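Local atomic coordinates of type III effector HopU1 (Pseudomonas syringae pv. tomato, PDB entry 3U0J), a protein that probably transfers ADP-ribose from NAD+ to arginine side chains of target proteins, as a type III effector of a plant pathogen. Residues A[68-71]-A[72-75]. Residues are numbered along the deposited sequence; the frame is centred on the assembly and turned at random.
Sequences LMDK and FSDK
Lys71 lays its aliphatic chain over one face of the Phe72 ring. Its CG sits 3.8 Å from the centroid of the Phe72 ring, only 8° off the ring normal, a CH-pi contact. The two side chains run side by side and point the same way. Phe72 CG is anti to its own carbonyl carbon (chi1 -74°), which brings the ring alongside Leu68 as well, and Leu68 CD2 meets Phe72 CE1 at 4.0 Å. Beyond the two segments, Phe72 packs on Cys92 of helix 89-99 and edge-to-face on Phe77.

The backbone ends helix 65-71 here. Phe72 N donates to Leu68 O at 2.8 Å, four residues back, as along the helix. Asp70 O takes two donors from the same face of its carbonyl plane. Ser73 N, at 3.2 Å, sits well above that plane; Asp74 N, at 3.0 Å, lies much nearer to it. Ser73 OG gives its proton to Met69 O at 2.7 Å, within the carbonyl plane. Asp74 is the N-cap of helix 75-80: its side chain caps a backbone N just past the segment, and its OD1 bonds His76 ND1.

The chain thus leaves one helix and enters the next with carbonyls of the last turn satisfied by side-chain and backbone donors, while lysine methylenes cover one face of the buried ring.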
ATOM      1  N   LEU A  68      -2.762  -6.973 -17.857  1.00 13.82           N
ATOM      2  CA  LEU A  68      -1.780  -7.080 -16.785  1.00 14.82           C
ATOM      3  C   LEU A  68      -1.202  -8.481 -16.701  1.00 17.22           C
ATOM      4  O   LEU A  68       0.019  -8.654 -16.569  1.00 16.72           O
ATOM      5  CB  LEU A  68      -2.383  -6.690 -15.446  1.00 13.18           C
ATOM      6  CG  LEU A  68      -2.659  -5.198 -15.351  1.00 16.57           C
ATOM      7  CD1 LEU A  68      -3.350  -4.907 -14.039  1.00 15.68           C
ATOM      8  CD2 LEU A  68      -1.367  -4.400 -15.510  1.00 12.70           C
ATOM      9  N   MET A  69      -2.089  -9.473 -16.786  1.00 18.35           N
ATOM     10  CA  MET A  69      -1.718 -10.881 -16.709  1.00 16.38           C
ATOM     11  C   MET A  69      -0.692 -11.140 -17.789  1.00 19.43           C
ATOM     12  O   MET A  69       0.139 -12.049 -17.702  1.00 22.22           O
ATOM     13  CB  MET A  69      -2.941 -11.769 -16.904  1.00 12.68           C
ATOM     14  CG  MET A  69      -3.823 -11.879 -15.662  1.00 11.55           C
ATOM     15  SD  MET A  69      -3.221 -13.063 -14.477  1.00  2.88           S
ATOM     16  CE  MET A  69      -2.452 -11.979 -13.376  1.00  9.74           C
ATOM     17  N   ASP A  70      -0.726 -10.300 -18.804  1.00 17.20           N
ATOM     18  CA  ASP A  70       0.159 -10.491 -19.913  1.00 18.80           C
ATOM     19  C   ASP A  70       1.512  -9.820 -19.647  1.00 19.40           C
ATOM     20  O   ASP A  70       2.562 -10.435 -19.777  1.00 18.58           O
ATOM     21  CB  ASP A  70      -0.493  -9.963 -21.170  1.00 17.50           C
ATOM     22  CG  ASP A  70       0.219 -10.417 -22.390  1.00 36.31           C
ATOM     23  OD1 ASP A  70       0.316 -11.661 -22.557  1.00 45.09           O
ATOM     24  OD2 ASP A  70       0.699  -9.543 -23.159  1.00 32.43           O
ATOM     25  N   LYS A  71       1.492  -8.562 -19.243  1.00 19.89           N
ATOM     26  CA  LYS A  71       2.747  -7.879 -19.026  1.00 19.31           C
ATOM     27  C   LYS A  71       3.497  -8.545 -17.872  1.00 20.78           C
ATOM     28  O   LYS A  71       4.728  -8.584 -17.865  1.00 20.79           O
ATOM     29  CB  LYS A  71       2.532  -6.372 -18.804  1.00 19.14           C
ATOM     30  CG  LYS A  71       2.757  -5.841 -17.397  1.00 18.21           C
ATOM     31  CD  LYS A  71       2.859  -4.321 -17.414  1.00 19.33           C
ATOM     32  CE  LYS A  71       3.733  -3.785 -16.287  1.00 20.18           C
ATOM     33  NZ  LYS A  71       4.781  -2.835 -16.798  1.00 21.96           N
ATOM     34  N   PHE A  72       2.760  -9.106 -16.916  1.00 20.31           N
ATOM     35  CA  PHE A  72       3.398  -9.686 -15.737  1.00 18.26           C
ATOM     36  C   PHE A  72       3.691 -11.186 -15.829  1.00 18.47           C
ATOM     37  O   PHE A  72       4.185 -11.789 -14.878  1.00 18.53           O
ATOM     38  CB  PHE A  72       2.626  -9.326 -14.465  1.00 15.23           C
ATOM     39  CG  PHE A  72       2.813  -7.886 -14.038  1.00 18.01           C
ATOM     40  CD1 PHE A  72       1.714  -7.037 -13.863  1.00 16.15           C
ATOM     41  CD2 PHE A  72       4.084  -7.370 -13.843  1.00 13.54           C
ATOM     42  CE1 PHE A  72       1.876  -5.718 -13.488  1.00 11.96           C
ATOM     43  CE2 PHE A  72       4.250  -6.055 -13.465  1.00 17.39           C
ATOM     44  CZ  PHE A  72       3.136  -5.222 -13.286  1.00 16.01           C
ATOM     45  N   SER A  73       3.400 -11.777 -16.982  1.00 19.45           N
ATOM     46  CA  SER A  73       3.711 -13.179 -17.222  1.00 17.99           C
ATOM     47  C   SER A  73       4.800 -13.203 -18.271  1.00 20.20           C
ATOM     48  O   SER A  73       5.498 -14.193 -18.435  1.00 19.81           O
ATOM     49  CB  SER A  73       2.474 -13.949 -17.700  1.00 16.45           C
ATOM     50  OG  SER A  73       2.058 -13.532 -18.990  1.00 17.07           O
ATOM     51  N   ASP A  74       4.934 -12.077 -18.970  1.00 23.16           N
ATOM     52  CA  ASP A  74       5.968 -11.868 -19.974  1.00 21.14           C
ATOM     53  C   ASP A  74       7.291 -12.402 -19.463  1.00 20.07           C
ATOM     54  O   ASP A  74       7.760 -12.010 -18.406  1.00 20.70           O
ATOM     55  CB  ASP A  74       6.082 -10.374 -20.302  1.00 26.67           C
ATOM     56  CG  ASP A  74       6.916 -10.090 -21.560  1.00 31.94           C
ATOM     57  OD1 ASP A  74       8.001 -10.697 -21.735  1.00 27.09           O
ATOM     58  OD2 ASP A  74       6.492  -9.217 -22.358  1.00 36.41           O
ATOM     59  N   LYS A  75       7.875 -13.303 -20.239  1.00 22.21           N
ATOM     60  CA  LYS A  75       9.103 -13.988 -19.890  1.00 20.21           C
ATOM     61  C   LYS A  75      10.267 -13.032 -19.575  1.00 23.43           C
ATOM     62  O   LYS A  75      11.124 -13.354 -18.731  1.00 24.45           O
ATOM     63  CB  LYS A  75       9.426 -15.008 -20.988  1.00 18.62           C
ATOM     64  CG  LYS A  75      10.868 -15.167 -21.376  1.00 21.67           C
ATOM     65  CD  LYS A  75      11.222 -14.320 -22.604  1.00 24.48           C
ATOM     66  CE  LYS A  75      12.750 -14.322 -22.838  1.00 39.92           C
ATOM     67  NZ  LYS A  75      13.199 -13.705 -24.141  1.00 47.95           N
TER